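Local atomic coordinates of hypothetical protein XCC279 (Xanthomonas campestris pv. campestris, PDB entry 4NAV), a protein that probably hydrolyses 3-deoxy-D-manno-octulosonate 8-phosphate to 3-deoxy-D-manno-octulosonate and inorganic phosphate with the help of magnesium, a step in lipopolysaccharide biosynthesis. Residues L68-R72 / K95-V99; V113-D118 / V129-P135. All blocks are in the same frame, centred on the assembly; numbering follows the deposited sequence.

Interaction 1 (L68-R72 / K95-V99)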
ATOM      1  N   LEU A  68      17.627  15.000  -7.616  1.00 43.79           N
ATOM      2  CA  LEU A  68      17.422  13.767  -6.850  1.00 44.93           C
ATOM      3  C   LEU A  68      18.785  13.181  -6.560  1.00 45.89           C
ATOM      4  O   LEU A  68      19.659  13.213  -7.422  1.00 45.32           O
ATOM      5  CB  LEU A  68      16.620  12.759  -7.654  1.00 45.53           C
ATOM      6  CG  LEU A  68      15.346  13.273  -8.300  1.00 45.85           C
ATOM      7  CD1 LEU A  68      14.599  12.131  -8.966  1.00 46.97           C
ATOM      8  CD2 LEU A  68      14.462  13.963  -7.282  1.00 45.84           C
ATOM      9  N   ILE A  69      18.980  12.689  -5.343  1.00 45.79           N
ATOM     10  CA  ILE A  69      20.290  12.211  -4.925  1.00 47.95           C
ATOM     11  C   ILE A  69      20.138  10.907  -4.184  1.00 51.82           C
ATOM     12  O   ILE A  69      19.528  10.854  -3.120  1.00 54.15           O
ATOM     13  CB  ILE A  69      21.021  13.244  -4.061  1.00 47.34           C
ATOM     14  CG1 ILE A  69      20.992  14.615  -4.774  1.00 46.87           C
ATOM     15  CG2 ILE A  69      22.441  12.782  -3.782  1.00 48.16           C
ATOM     16  CD1 ILE A  69      21.967  15.648  -4.255  1.00 46.74           C
ATOM     17  N   THR A  70      20.678   9.856  -4.782  1.00 57.10           N
ATOM     18  CA  THR A  70      20.560   8.508  -4.263  1.00 60.62           C
ATOM     19  C   THR A  70      21.933   7.828  -4.258  1.00 65.57           C
ATOM     20  O   THR A  70      22.768   8.055  -5.149  1.00 68.53           O
ATOM     21  CB  THR A  70      19.562   7.670  -5.095  1.00 62.89           C
ATOM     22  OG1 THR A  70      19.780   6.275  -4.857  1.00 63.60           O
ATOM     23  CG2 THR A  70      19.719   7.932  -6.593  1.00 63.44           C
ATOM     24  N   ALA A  71      22.161   7.009  -3.239  1.00 68.58           N
ATOM     25  CA  ALA A  71      23.352   6.165  -3.162  1.00 72.41           C
ATOM     26  C   ALA A  71      23.213   4.936  -4.077  1.00 73.40           C
ATOM     27  O   ALA A  71      24.214   4.423  -4.583  1.00 77.59           O
ATOM     28  CB  ALA A  71      23.594   5.730  -1.727  1.00 70.75           C
ATOM     29  N   ARG A  72      21.975   4.475  -4.284  1.00 73.83           N
ATOM     30  CA  ARG A  72      21.686   3.304  -5.125  1.00 74.31           C
ATOM     31  C   ARG A  72      21.989   3.657  -6.562  1.00 77.46           C
ATOM     32  O   ARG A  72      21.916   4.807  -6.943  1.00 76.05           O
ATOM     33  CB  ARG A  72      20.221   2.862  -4.991  1.00 70.30           C
ATOM     34  N   LYS A  95      26.653  12.467   0.251  1.00 53.75           N
ATOM     35  CA  LYS A  95      25.621  13.362  -0.253  1.00 50.83           C
ATOM     36  C   LYS A  95      25.986  14.825  -0.047  1.00 50.26           C
ATOM     37  O   LYS A  95      25.749  15.653  -0.922  1.00 47.97           O
ATOM     38  CB  LYS A  95      24.269  13.009   0.341  1.00 48.94           C
ATOM     39  CG  LYS A  95      23.906  11.559   0.044  1.00 50.48           C
ATOM     40  CD  LYS A  95      22.413  11.307   0.055  1.00 49.76           C
ATOM     41  CE  LYS A  95      22.098   9.882  -0.348  1.00 50.62           C
ATOM     42  NZ  LYS A  95      20.635   9.635  -0.528  1.00 50.84           N
ATOM     43  N   ARG A  96      26.634  15.129   1.071  1.00 50.31           N
ATOM     44  CA  ARG A  96      27.185  16.474   1.268  1.00 49.08           C
ATOM     45  C   ARG A  96      28.026  16.901   0.075  1.00 48.80           C
ATOM     46  O   ARG A  96      27.769  17.936  -0.510  1.00 50.06           O
ATOM     47  CB  ARG A  96      28.029  16.557   2.551  1.00 50.01           C
ATOM     48  CG  ARG A  96      28.352  17.979   2.973  1.00 48.78           C
ATOM     49  CD  ARG A  96      29.069  18.053   4.323  1.00 49.81           C
ATOM     50  NE  ARG A  96      30.528  18.080   4.287  1.00 52.62           N
ATOM     51  CZ  ARG A  96      31.309  17.006   4.324  1.00 56.26           C
ATOM     52  NH1 ARG A  96      30.794  15.781   4.372  1.00 57.08           N
ATOM     53  NH2 ARG A  96      32.620  17.155   4.298  1.00 59.20           N
ATOM     54  N   LEU A  97      29.029  16.093  -0.284  1.00 50.50           N
ATOM     55  CA  LEU A  97      29.946  16.420  -1.391  1.00 49.63           C
ATOM     56  C   LEU A  97      29.168  16.603  -2.687  1.00 47.78           C
ATOM     57  O   LEU A  97      29.452  17.521  -3.445  1.00 45.74           O
ATOM     58  CB  LEU A  97      31.047  15.373  -1.544  1.00 50.88           C
ATOM     59  N   ALA A  98      28.156  15.765  -2.920  1.00 46.60           N
ATOM     60  CA  ALA A  98      27.328  15.914  -4.113  1.00 46.16           C
ATOM     61  C   ALA A  98      26.639  17.272  -4.111  1.00 46.87           C
ATOM     62  O   ALA A  98      26.717  18.014  -5.083  1.00 47.74           O
ATOM     63  CB  ALA A  98      26.311  14.808  -4.189  1.00 45.21           C
ATOM     64  N   VAL A  99      25.974  17.592  -3.003  1.00 46.03           N
ATOM     65  CA  VAL A  99      25.317  18.878  -2.852  1.00 44.77           C
ATOM     66  C   VAL A  99      26.297  20.041  -3.048  1.00 45.54           C
ATOM     67  O   VAL A  99      26.021  20.973  -3.804  1.00 44.65           O
ATOM     68  CB  VAL A  99      24.623  18.993  -1.474  1.00 45.11           C
ATOM     69  CG1 VAL A  99      24.207  20.422  -1.185  1.00 45.56           C
ATOM     70  CG2 VAL A  99      23.391  18.099  -1.415  1.00 45.28           C
TER
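K95 reaches from the first turn of helix 95-105 to the backbone of I69. Its NZ gives a hydrogen bond of 3.1 Å to I69 O. NZ approaches I69 O from over the peptide plane, 41° off it. Beyond CG the lysine chain is extended. It runs alongside the I69 side chain in the opposite direction, with K95 CD 4.1 Å from I69 CG2. K95 NZ also comes within 3.9 Å of T70 CA. I69 points toward the helix and offers two methyls. With chi1 at -50°, CG2 is turned to the helix. There I69 CG2 meets A98 CB at 4.4 Å as well as the lysine chain. I69 CD1 reaches further along the helix and touches V99 CG2 at 4.0 Å. These two side chains cross at about a right angle.

The segments belong to the Rossmann-like core of the haloacid dehalogenase (HAD) superfamily. Strand 65-70 lies in the parallel sheet, and helix 95-105 packs on one face of it. The short strand and helix segments run roughly antiparallel, at 151°, with their axes 9.7 Å apart at closest approach.

NZ has stronger partners outside the pair. It forms salt bridges with D26, a predicted magnesium ligand, and with D122. Two carboxylates and a carbonyl thus hold the buried NZ. K95, beside D26, is placed like the active-site lysine of HAD phosphatases, and probably corresponds to it. The I69 backbone is itself hydrogen-bonded to F25 on the neighbouring strand. R72 N makes a weak hydrogen bond of 2.9 Å to T70 OG1, bent to 125°. V99 N bonds to K95 O at 2.9 Å within the helix.

Interaction 2 (V113-D118 / V129-P135)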
ATOM      1  N   VAL A 113      20.174  26.190  -0.150  1.00 31.57           N
ATOM      2  CA  VAL A 113      19.870  24.825  -0.511  1.00 30.36           C
ATOM      3  C   VAL A 113      18.911  24.187   0.489  1.00 29.29           C
ATOM      4  O   VAL A 113      19.036  24.372   1.698  1.00 29.11           O
ATOM      5  CB  VAL A 113      21.148  23.981  -0.526  1.00 31.48           C
ATOM      6  CG1 VAL A 113      20.854  22.568  -1.004  1.00 31.37           C
ATOM      7  CG2 VAL A 113      22.201  24.634  -1.399  1.00 32.23           C
ATOM      8  N   LEU A 114      17.962  23.432  -0.045  1.00 28.34           N
ATOM      9  CA  LEU A 114      17.042  22.643   0.733  1.00 27.01           C
ATOM     10  C   LEU A 114      17.360  21.198   0.489  1.00 27.77           C
ATOM     11  O   LEU A 114      17.618  20.811  -0.664  1.00 29.50           O
ATOM     12  CB  LEU A 114      15.627  22.868   0.256  1.00 26.01           C
ATOM     13  CG  LEU A 114      14.557  21.971   0.898  1.00 25.17           C
ATOM     14  CD1 LEU A 114      13.267  22.766   0.979  1.00 24.31           C
ATOM     15  CD2 LEU A 114      14.333  20.651   0.186  1.00 24.82           C
ATOM     16  N   PHE A 115      17.338  20.381   1.538  1.00 27.21           N
ATOM     17  CA  PHE A 115      17.569  18.949   1.376  1.00 27.48           C
ATOM     18  C   PHE A 115      16.556  18.170   2.152  1.00 27.29           C
ATOM     19  O   PHE A 115      16.333  18.438   3.336  1.00 28.40           O
ATOM     20  CB  PHE A 115      18.966  18.553   1.851  1.00 28.62           C
ATOM     21  CG  PHE A 115      19.392  17.187   1.381  1.00 29.26           C
ATOM     22  CD1 PHE A 115      20.274  17.046   0.311  1.00 30.08           C
ATOM     23  CD2 PHE A 115      18.906  16.068   1.981  1.00 28.94           C
ATOM     24  CE1 PHE A 115      20.663  15.811  -0.137  1.00 30.61           C
ATOM     25  CE2 PHE A 115      19.270  14.820   1.524  1.00 30.17           C
ATOM     26  CZ  PHE A 115      20.161  14.690   0.472  1.00 31.00           C
ATOM     27  N   MET A 116      15.942  17.193   1.510  1.00 27.24           N
ATOM     28  CA  MET A 116      14.972  16.362   2.175  1.00 27.32           C
ATOM     29  C   MET A 116      15.435  14.922   2.164  1.00 27.82           C
ATOM     30  O   MET A 116      15.686  14.363   1.092  1.00 27.83           O
ATOM     31  CB  MET A 116      13.657  16.458   1.465  1.00 27.76           C
ATOM     32  CG  MET A 116      12.536  15.750   2.170  1.00 28.83           C
ATOM     33  SD  MET A 116      11.067  15.927   1.184  1.00 30.97           S
ATOM     34  CE  MET A 116       9.813  15.520   2.394  1.00 31.14           C
ATOM     35  N   GLY A 117      15.544  14.320   3.347  1.00 27.81           N
ATOM     36  CA  GLY A 117      15.982  12.927   3.466  1.00 29.44           C
ATOM     37  C   GLY A 117      15.339  12.254   4.660  1.00 30.36           C
ATOM     38  O   GLY A 117      14.704  12.911   5.462  1.00 28.82           O
ATOM     39  N   ASP A 118      15.519  10.940   4.779  1.00 32.28           N
ATOM     40  CA  ASP A 118      14.826  10.165   5.819  1.00 32.34           C
ATOM     41  C   ASP A 118      15.720   9.299   6.711  1.00 32.72           C
ATOM     42  O   ASP A 118      15.249   8.829   7.743  1.00 33.12           O
ATOM     43  CB  ASP A 118      13.785   9.258   5.166  1.00 32.47           C
ATOM     44  CG  ASP A 118      14.404   8.157   4.332  1.00 33.80           C
ATOM     45  OD1 ASP A 118      15.227   8.448   3.427  1.00 34.51           O
ATOM     46  OD2 ASP A 118      14.059   6.976   4.601  1.00 34.89           O
ATOM     47  N   VAL A 129      23.058  21.886   4.962  1.00 31.19           N
ATOM     48  CA  VAL A 129      22.253  22.816   4.149  1.00 29.77           C
ATOM     49  C   VAL A 129      21.500  23.891   4.946  1.00 28.93           C
ATOM     50  O   VAL A 129      21.295  23.774   6.142  1.00 28.26           O
ATOM     51  CB  VAL A 129      21.269  22.078   3.239  1.00 29.39           C
ATOM     52  CG1 VAL A 129      22.012  21.173   2.273  1.00 30.35           C
ATOM     53  CG2 VAL A 129      20.258  21.280   4.056  1.00 29.68           C
ATOM     54  N   GLY A 130      21.122  24.945   4.251  1.00 28.18           N
ATOM     55  CA  GLY A 130      20.345  25.989   4.843  1.00 28.19           C
ATOM     56  C   GLY A 130      18.983  25.494   5.336  1.00 28.34           C
ATOM     57  O   GLY A 130      18.498  25.937   6.386  1.00 28.44           O
ATOM     58  N   LEU A 131      18.350  24.587   4.589  1.00 27.74           N
ATOM     59  CA  LEU A 131      17.002  24.143   4.946  1.00 26.92           C
ATOM     60  C   LEU A 131      16.826  22.616   4.834  1.00 26.83           C
ATOM     61  O   LEU A 131      16.393  22.099   3.805  1.00 26.61           O
ATOM     62  CB  LEU A 131      15.966  24.852   4.087  1.00 26.42           C
ATOM     63  CG  LEU A 131      14.507  24.608   4.496  1.00 26.21           C
ATOM     64  CD1 LEU A 131      14.301  24.765   6.003  1.00 26.10           C
ATOM     65  CD2 LEU A 131      13.582  25.555   3.755  1.00 26.12           C
ATOM     66  N   PRO A 132      17.198  21.888   5.884  1.00 26.74           N
ATOM     67  CA  PRO A 132      16.931  20.469   5.894  1.00 26.68           C
ATOM     68  C   PRO A 132      15.468  20.214   6.200  1.00 26.07           C
ATOM     69  O   PRO A 132      14.854  20.981   6.923  1.00 26.25           O
ATOM     70  CB  PRO A 132      17.817  19.967   7.032  1.00 27.21           C
ATOM     71  CG  PRO A 132      17.917  21.094   7.958  1.00 27.25           C
ATOM     72  CD  PRO A 132      17.814  22.352   7.137  1.00 27.02           C
ATOM     73  N   VAL A 133      14.921  19.127   5.690  1.00 26.08           N
ATOM     74  CA  VAL A 133      13.540  18.748   6.022  1.00 26.14           C
ATOM     75  C   VAL A 133      13.430  17.201   5.966  1.00 26.65           C
ATOM     76  O   VAL A 133      14.135  16.527   5.211  1.00 26.85           O
ATOM     77  CB  VAL A 133      12.515  19.485   5.108  1.00 25.69           C
ATOM     78  CG1 VAL A 133      12.839  19.305   3.617  1.00 25.79           C
ATOM     79  CG2 VAL A 133      11.112  19.035   5.400  1.00 25.00           C
ATOM     80  N   ALA A 134      12.601  16.643   6.831  1.00 27.41           N
ATOM     81  CA  ALA A 134      12.411  15.184   6.896  1.00 28.37           C
ATOM     82  C   ALA A 134      10.938  14.822   6.907  1.00 28.90           C
ATOM     83  O   ALA A 134      10.118  15.544   7.510  1.00 29.82           O
ATOM     84  CB  ALA A 134      13.049  14.628   8.125  1.00 28.86           C
ATOM     85  N   PRO A 135      10.581  13.745   6.204  1.00 28.88           N
ATOM     86  CA  PRO A 135       9.200  13.351   6.200  1.00 29.37           C
ATOM     87  C   PRO A 135       8.786  12.773   7.566  1.00 31.43           C
ATOM     88  O   PRO A 135       9.639  12.547   8.443  1.00 32.60           O
ATOM     89  CB  PRO A 135       9.156  12.314   5.107  1.00 28.65           C
ATOM     90  CG  PRO A 135      10.517  11.718   5.088  1.00 29.20           C
ATOM     91  CD  PRO A 135      11.424  12.841   5.408  1.00 29.14           C
TER
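F115 O accepts the shortest backbone bond of the pair, 2.8 Å from V133 N. The same oxygen takes a CA-H...O contact from P132. Strands 113-116 and 131-133 are parallel neighbours in the HAD Rossmann-like sheet, and helix 123-126 connects them along the chain in a beta-alpha-beta unit. Three more backbone bonds complete the ladder: L131 N to V113 O, F115 N to L131 O, and G117 N to V133 O. The last carries the pairing past the end of strand 113-116.

L114, M116, L131 and V133 share one face. V162 of helix 158-169 packs on L114, M116 and V133, and W148 on L131 and V133. L114 CD1 meets L131 CD2 at 3.9 Å, while L114 CD2 leans on V133 CG1. V133 CG1 also lies 3.7 Å from M116 CB. A chi1 of 53° brings this methyl over the neighbouring strand.

On the F115 face, V129 packs before its strand begins. V129 CG1 meets V113 CG1 at 3.7 Å, the two side chains crossing at about a right angle. V129 CG2 touches F115 CB at the same distance.

After strand 113-116 the chain reaches D118, a predicted magnesium ligand close to D26. D122 accepts a hydrogen bond from D118 N. P135 packs beside it, with P135 CD 3.3 Å from G117 O and P135 CG 4.1 Å from D118 CB.

Overall arrangement
Both contacts are buried and involve the same parallel sheet, with strand 22-25 between strands 65-70 and 113-116. Interaction 1 joins a strand to a helix across one face. Interaction 2 joins two adjacent strands, and a backbone ladder dominates it. In interaction 1 the polar link is a single lysine bond. The contacts meet on the face covered by helix 95-105: V99 CG2 packs 3.7 Å from F115 CD1, and V99 CG1 lies 4.0 Å from V113 CG1. Both also lead to the predicted magnesium site. K95 and D118 both approach D26, the one from the helix, the other from the loop after strand 113-116. D122 bonds to both K95 and D118.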